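PDB 2HPS: coelenterazine-binding protein with bound coelenterazine from Renilla muelleri, which binds the luciferin coelenterazine and probably lets it react with luciferase and oxygen only when calcium is bound. Local coordinates for residues 38-43 and 59-64; 105-110 and 125-130. One frame throughout, in Å; residues are numbered along the deposited sequence.

Interaction 1. Residues 38-43 and 59-64. With CTZ (c2-hydroxy-coelenterazine), chain B.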
# COMPACT_ATOMS: atom_id res chain seq x y z
N LEU A 38 -10.36 8.48 -0.08
CA LEU A 38 -10.93 7.94 -1.31
C LEU A 38 -10.52 6.49 -1.53
O LEU A 38 -11.32 5.67 -1.98
CB LEU A 38 -10.53 8.80 -2.51
CG LEU A 38 -10.98 8.32 -3.90
CD1 LEU A 38 -12.50 8.23 -4.02
CD2 LEU A 38 -10.39 9.26 -4.99
N ILE A 39 -9.25 6.18 -1.25
CA ILE A 39 -8.76 4.80 -1.33
C ILE A 39 -9.56 3.88 -0.41
O ILE A 39 -10.04 2.82 -0.83
CB ILE A 39 -7.26 4.74 -1.04
CG1 ILE A 39 -6.51 5.48 -2.14
CG2 ILE A 39 -6.78 3.26 -0.92
CD1 ILE A 39 -5.07 5.75 -1.86
N ALA A 40 -9.75 4.30 0.85
CA ALA A 40 -10.54 3.49 1.78
C ALA A 40 -11.99 3.29 1.29
O ALA A 40 -12.57 2.22 1.43
CB ALA A 40 -10.49 4.11 3.19
N VAL A 41 -12.57 4.33 0.69
CA VAL A 41 -13.92 4.21 0.12
C VAL A 41 -13.97 3.21 -1.05
O VAL A 41 -14.90 2.41 -1.18
CB VAL A 41 -14.47 5.60 -0.33
CG1 VAL A 41 -15.70 5.44 -1.23
CG2 VAL A 41 -14.79 6.46 0.90
N ARG A 42 -12.95 3.25 -1.91
CA ARG A 42 -12.88 2.29 -3.00
C ARG A 42 -12.73 0.86 -2.47
O ARG A 42 -13.33 -0.08 -3.02
CB ARG A 42 -11.75 2.68 -3.96
CG ARG A 42 -12.05 3.97 -4.76
CD ARG A 42 -10.89 4.23 -5.71
NE ARG A 42 -11.13 5.36 -6.60
CZ ARG A 42 -10.19 5.87 -7.39
NH1 ARG A 42 -8.97 5.33 -7.36
NH2 ARG A 42 -10.45 6.90 -8.19
N ILE A 43 -11.94 0.71 -1.40
CA ILE A 43 -11.72 -0.60 -0.76
C ILE A 43 -13.06 -1.15 -0.24
O ILE A 43 -13.43 -2.29 -0.52
CB ILE A 43 -10.66 -0.51 0.37
CG1 ILE A 43 -9.26 -0.34 -0.22
CG2 ILE A 43 -10.71 -1.76 1.29
CD1 ILE A 43 -8.20 0.12 0.76
N GLN A 59 -10.99 4.53 9.41
CA GLN A 59 -10.27 4.96 10.59
C GLN A 59 -8.79 4.56 10.53
O GLN A 59 -7.92 5.33 10.95
CB GLN A 59 -10.94 4.42 11.85
CG GLN A 59 -12.26 5.15 12.18
CD GLN A 59 -12.06 6.63 12.46
OE1 GLN A 59 -11.07 7.04 13.07
NE2 GLN A 59 -13.01 7.45 12.01
N GLU A 60 -8.50 3.39 9.97
CA GLU A 60 -7.10 2.95 9.88
C GLU A 60 -6.38 3.84 8.87
O GLU A 60 -5.26 4.30 9.14
CB GLU A 60 -6.97 1.46 9.53
CG GLU A 60 -5.50 0.96 9.47
CD GLU A 60 -4.69 1.13 10.78
OE1 GLU A 60 -5.23 1.48 11.87
OE2 GLU A 60 -3.46 0.91 10.72
N PHE A 61 -7.03 4.12 7.74
CA PHE A 61 -6.44 5.07 6.79
C PHE A 61 -6.21 6.46 7.39
O PHE A 61 -5.19 7.09 7.12
CB PHE A 61 -7.25 5.15 5.49
CG PHE A 61 -6.86 4.10 4.49
CD1 PHE A 61 -7.14 2.75 4.73
CD2 PHE A 61 -6.17 4.45 3.33
CE1 PHE A 61 -6.75 1.75 3.79
CE2 PHE A 61 -5.77 3.48 2.41
CZ PHE A 61 -6.07 2.13 2.63
N LEU A 62 -7.13 6.93 8.23
CA LEU A 62 -6.94 8.23 8.87
C LEU A 62 -5.77 8.19 9.84
O LEU A 62 -5.02 9.16 9.93
CB LEU A 62 -8.22 8.67 9.60
CG LEU A 62 -9.41 9.03 8.70
CD1 LEU A 62 -10.62 9.28 9.61
CD2 LEU A 62 -9.13 10.22 7.80
N ARG A 63 -5.61 7.08 10.55
CA ARG A 63 -4.51 6.92 11.50
C ARG A 63 -3.16 7.04 10.78
O ARG A 63 -2.24 7.74 11.24
CB ARG A 63 -4.63 5.58 12.23
CG ARG A 63 -3.68 5.48 13.45
CD ARG A 63 -3.83 4.10 14.13
NE ARG A 63 -3.23 3.04 13.32
CZ ARG A 63 -1.93 2.76 13.31
NH1 ARG A 63 -1.08 3.46 14.05
NH2 ARG A 63 -1.48 1.79 12.53
N VAL A 64 -3.04 6.33 9.66
CA VAL A 64 -1.86 6.40 8.79
C VAL A 64 -1.73 7.80 8.16
O VAL A 64 -0.63 8.34 8.13
CB VAL A 64 -1.86 5.24 7.77
CG1 VAL A 64 -0.66 5.34 6.82
CG2 VAL A 64 -1.83 3.90 8.51
N1 CTZ B . -2.27 0.13 -3.20
C2 CTZ B . -3.02 1.22 -3.51
C3 CTZ B . -2.70 1.45 -4.92
N4 CTZ B . -1.84 0.54 -5.37
C5 CTZ B . -1.27 0.37 -6.58
C6 CTZ B . -0.37 -0.69 -6.75
N7 CTZ B . -0.07 -1.52 -5.74
C8 CTZ B . -0.63 -1.38 -4.51
C9 CTZ B . -1.57 -0.26 -4.32
C10 CTZ B . -3.93 1.99 -2.58
C11 CTZ B . -3.05 2.56 -1.49
C12 CTZ B . -3.18 2.09 -0.19
C13 CTZ B . -2.38 2.58 0.83
C14 CTZ B . -1.44 3.58 0.53
C15 CTZ B . -1.30 4.06 -0.79
C16 CTZ B . -2.11 3.54 -1.80
O17 CTZ B . -0.66 4.06 1.52
O18 CTZ B . -3.16 2.40 -5.66
C19 CTZ B . 0.24 -0.91 -8.08
C20 CTZ B . 0.57 0.16 -8.92
C21 CTZ B . 1.13 -0.09 -10.18
C22 CTZ B . 1.34 -1.40 -10.61
C23 CTZ B . 1.00 -2.47 -9.79
C24 CTZ B . 0.44 -2.23 -8.53
O25 CTZ B . 1.88 -1.61 -11.84
C26 CTZ B . -0.31 -2.29 -3.34
C27 CTZ B . -1.19 -3.51 -3.40
C28 CTZ B . -2.16 -3.76 -2.44
C29 CTZ B . -2.94 -4.91 -2.53
C30 CTZ B . -2.76 -5.79 -3.61
C31 CTZ B . -1.78 -5.54 -4.57
C32 CTZ B . -0.98 -4.40 -4.46
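F61 reaches from segment 59-64 into a row of three aliphatic side chains, I39, A40 and I43, on segment 38-43. Its CB already lies 4.1 Å from CB of A40. At CG and CD1 the ring passes beneath the same methyl: CB of A40 sits over one face as a CH-pi contact, 4.2 Å from the ring centroid and 25° off the ring normal, displaced toward the rim. Farther out, CE1 and CZ meet CD1 of I43, with CZ at 3.5 Å. On the other flank CE2 touches CG2 of I39, also at 3.5 Å, where the two side chains cross at about a right angle. The same CE2 lies 3.8 Å from C13 in a six-membered ring of the coelenterazine, and the ring of Y36 meets F61 from outside both segments.

The short helical segments run nearly antiparallel, at 157° with axes 9.6 Å apart, and join the second helix of EF-hand 1 to the first helix of EF-hand 2, a packing between successive helices of the EF-hand fold. Every side-chain contact between them is carbon to carbon, and no hydrogen bond crosses.

CG2 of I39 meets both F61 and the ligand, and CD1 the ligand alone. CG2 is anti to the backbone N, and this aims it between the ring of F61 and the ligand, where C10 lies 3.5 Å away. CG1, anti to the carbonyl carbon (chi1 -66°), carries CD1 to C16 and C11. Were F61 replaced by alanine, the methyl of A40 would probably lose the face it rests on, and CG2 of I39 and CD1 of I43 their aromatic partner. Within segment 59-64, R63 grips the carboxylate of E60 side-on, NE to OE1 and NH2 to OE2.

Interaction 2. Residues 105-110 and 125-130. With CTZ (c2-hydroxy-coelenterazine), chain B.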
# COMPACT_ATOMS: atom_id res chain seq x y z
N LEU A 105 -2.95 -5.72 6.08
CA LEU A 105 -3.71 -6.92 6.45
C LEU A 105 -5.22 -6.71 6.31
O LEU A 105 -5.96 -7.63 5.94
CB LEU A 105 -3.34 -7.39 7.86
CG LEU A 105 -1.94 -8.00 7.96
CD1 LEU A 105 -1.52 -8.30 9.40
CD2 LEU A 105 -1.80 -9.27 7.07
N ILE A 106 -5.68 -5.49 6.60
CA ILE A 106 -7.07 -5.12 6.29
C ILE A 106 -7.33 -5.25 4.79
O ILE A 106 -8.33 -5.87 4.38
CB ILE A 106 -7.43 -3.70 6.81
CG1 ILE A 106 -7.46 -3.71 8.34
CG2 ILE A 106 -8.78 -3.20 6.20
CD1 ILE A 106 -7.83 -2.35 8.94
N MSE A 107 -6.43 -4.71 3.97
CA MSE A 107 -6.56 -4.84 2.53
C MSE A 107 -6.53 -6.30 2.09
O MSE A 107 -7.33 -6.69 1.25
CB MSE A 107 -5.50 -4.04 1.79
CG MSE A 107 -5.61 -2.58 2.12
SE MSE A 107 -4.28 -1.52 1.13
CE MSE A 107 -4.70 -1.79 -0.25
N TYR A 108 -5.64 -7.10 2.67
CA TYR A 108 -5.59 -8.51 2.29
C TYR A 108 -6.94 -9.19 2.56
O TYR A 108 -7.45 -9.94 1.70
CB TYR A 108 -4.44 -9.26 2.98
CG TYR A 108 -4.32 -10.69 2.47
CD1 TYR A 108 -3.52 -10.99 1.37
CD2 TYR A 108 -5.08 -11.72 3.05
CE1 TYR A 108 -3.44 -12.29 0.87
CE2 TYR A 108 -5.01 -13.03 2.56
CZ TYR A 108 -4.18 -13.31 1.47
OH TYR A 108 -4.10 -14.58 0.96
N ASP A 109 -7.51 -8.96 3.75
CA ASP A 109 -8.84 -9.51 4.07
C ASP A 109 -9.88 -9.13 3.02
O ASP A 109 -10.75 -9.94 2.68
CB ASP A 109 -9.31 -9.02 5.43
CG ASP A 109 -8.64 -9.75 6.59
OD1 ASP A 109 -7.89 -10.71 6.32
OD2 ASP A 109 -8.89 -9.37 7.75
N CYS A 110 -9.81 -7.89 2.53
CA CYS A 110 -10.75 -7.42 1.50
C CYS A 110 -10.58 -8.18 0.18
O CYS A 110 -11.57 -8.45 -0.52
CB CYS A 110 -10.62 -5.91 1.31
SG CYS A 110 -11.17 -4.96 2.74
N LYS A 125 -6.78 -9.15 -8.96
CA LYS A 125 -6.98 -8.20 -10.06
C LYS A 125 -8.21 -7.30 -9.84
O LYS A 125 -8.14 -6.08 -10.08
CB LYS A 125 -7.07 -8.95 -11.39
CG LYS A 125 -7.22 -8.08 -12.65
CD LYS A 125 -7.32 -8.98 -13.90
CE LYS A 125 -7.62 -8.19 -15.18
NZ LYS A 125 -9.02 -7.64 -15.19
N ALA A 126 -9.32 -7.89 -9.39
CA ALA A 126 -10.55 -7.12 -9.13
C ALA A 126 -10.31 -6.07 -8.05
O ALA A 126 -10.74 -4.91 -8.19
CB ALA A 126 -11.70 -8.05 -8.72
N PHE A 127 -9.60 -6.46 -7.00
CA PHE A 127 -9.29 -5.54 -5.91
C PHE A 127 -8.35 -4.41 -6.36
O PHE A 127 -8.62 -3.22 -6.15
CB PHE A 127 -8.72 -6.27 -4.69
CG PHE A 127 -8.31 -5.35 -3.57
CD1 PHE A 127 -9.23 -4.99 -2.59
CD2 PHE A 127 -7.03 -4.80 -3.53
CE1 PHE A 127 -8.87 -4.12 -1.57
CE2 PHE A 127 -6.65 -3.94 -2.51
CZ PHE A 127 -7.58 -3.59 -1.54
N LEU A 128 -7.25 -4.80 -7.00
CA LEU A 128 -6.26 -3.83 -7.42
C LEU A 128 -6.82 -2.82 -8.43
O LEU A 128 -6.51 -1.63 -8.36
CB LEU A 128 -5.03 -4.54 -7.99
CG LEU A 128 -3.89 -3.62 -8.37
CD1 LEU A 128 -3.47 -2.72 -7.18
CD2 LEU A 128 -2.71 -4.46 -8.87
N GLN A 129 -7.66 -3.29 -9.35
CA GLN A 129 -8.26 -2.38 -10.34
C GLN A 129 -9.43 -1.56 -9.79
O GLN A 129 -9.85 -0.59 -10.41
CB GLN A 129 -8.66 -3.15 -11.58
CG GLN A 129 -7.42 -3.67 -12.33
CD GLN A 129 -7.78 -4.36 -13.62
OE1 GLN A 129 -8.73 -5.14 -13.66
NE2 GLN A 129 -7.04 -4.06 -14.69
N ALA A 130 -9.95 -1.96 -8.63
CA ALA A 130 -10.93 -1.12 -7.93
C ALA A 130 -10.21 0.02 -7.23
O ALA A 130 -10.64 1.18 -7.33
CB ALA A 130 -11.75 -1.95 -6.94
N1 CTZ B . -2.27 0.13 -3.20
C2 CTZ B . -3.02 1.22 -3.51
C3 CTZ B . -2.70 1.45 -4.92
N4 CTZ B . -1.84 0.54 -5.37
C5 CTZ B . -1.27 0.37 -6.58
C6 CTZ B . -0.37 -0.69 -6.75
N7 CTZ B . -0.07 -1.52 -5.74
C8 CTZ B . -0.63 -1.38 -4.51
C9 CTZ B . -1.57 -0.26 -4.32
C10 CTZ B . -3.93 1.99 -2.58
C11 CTZ B . -3.05 2.56 -1.49
C12 CTZ B . -3.18 2.09 -0.19
C13 CTZ B . -2.38 2.58 0.83
C14 CTZ B . -1.44 3.58 0.53
C15 CTZ B . -1.30 4.06 -0.79
C16 CTZ B . -2.11 3.54 -1.80
O17 CTZ B . -0.66 4.06 1.52
O18 CTZ B . -3.16 2.40 -5.66
C19 CTZ B . 0.24 -0.91 -8.08
C20 CTZ B . 0.57 0.16 -8.92
C21 CTZ B . 1.13 -0.09 -10.18
C22 CTZ B . 1.34 -1.40 -10.61
C23 CTZ B . 1.00 -2.47 -9.79
C24 CTZ B . 0.44 -2.23 -8.53
O25 CTZ B . 1.88 -1.61 -11.84
C26 CTZ B . -0.31 -2.29 -3.34
C27 CTZ B . -1.19 -3.51 -3.40
C28 CTZ B . -2.16 -3.76 -2.44
C29 CTZ B . -2.94 -4.91 -2.53
C30 CTZ B . -2.76 -5.79 -3.61
C31 CTZ B . -1.78 -5.54 -4.57
C32 CTZ B . -0.98 -4.40 -4.46
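The ring of F127 has the carbonyl oxygen of M107 over one face and, as modelled, the selenomethionine methyl CE of M107 at its edge, in the ring plane; CB of C110 and C29 of the coelenterazine approach obliquely. Both helices belong to EF-hand 3: segment 105-110 lies on the helix entering the calcium loop and segment 125-130 on the helix leaving it, so the ring bridges the two arms of one helix-loop-helix. E123, probably a calcium ligand as in a near-identical protein, has its side chain about 6 Å from that of F127, although no metal occupies the loop here.

CG of F127 is anti to the backbone N (chi1 177°), which extends the ring across to the other helix. There CZ meets CE of M107 at 3.6 Å, and the two side chains cross at about a right angle. The modelled SE-CE bond is short, which makes the place of CE approximate, but CB of M107 also lies 4.0 Å from CZ of F127. Nearer the loop, CE1 rests 3.8 Å from CB of C110.

The chain of M107, extended at chi2, bends at chi3 (62°), and its SE faces C12 of the ligand. Next to F127 on the same helix, L128 sets CD1 against C6 and C5 and CD2 against C24. F127 itself touches the ligand through CE2, which lies 3.8 Å from C29.

Overall arrangement
From the N terminus, the chain passes through helix 33-47, turns, and comes back as helix 51-68, where interaction 1 closes a loop of 15 intervening residues, 12 of them helical. Only later does interaction 2 close its own loop of 14 residues around the calcium-loop strand 118-120, joining helices 102-111 and 121-131. The two are therefore in series, neither nested nor crossed, with centres 13 Å apart. They nevertheless touch: CG2 of I43 packs 3.5 Å from SG of C110, and CD of R42 lies 3.5 Å from O of A130. Both also reach the coelenterazine, so helices of EF-hands 1, 2 and 3 meet around one ligand.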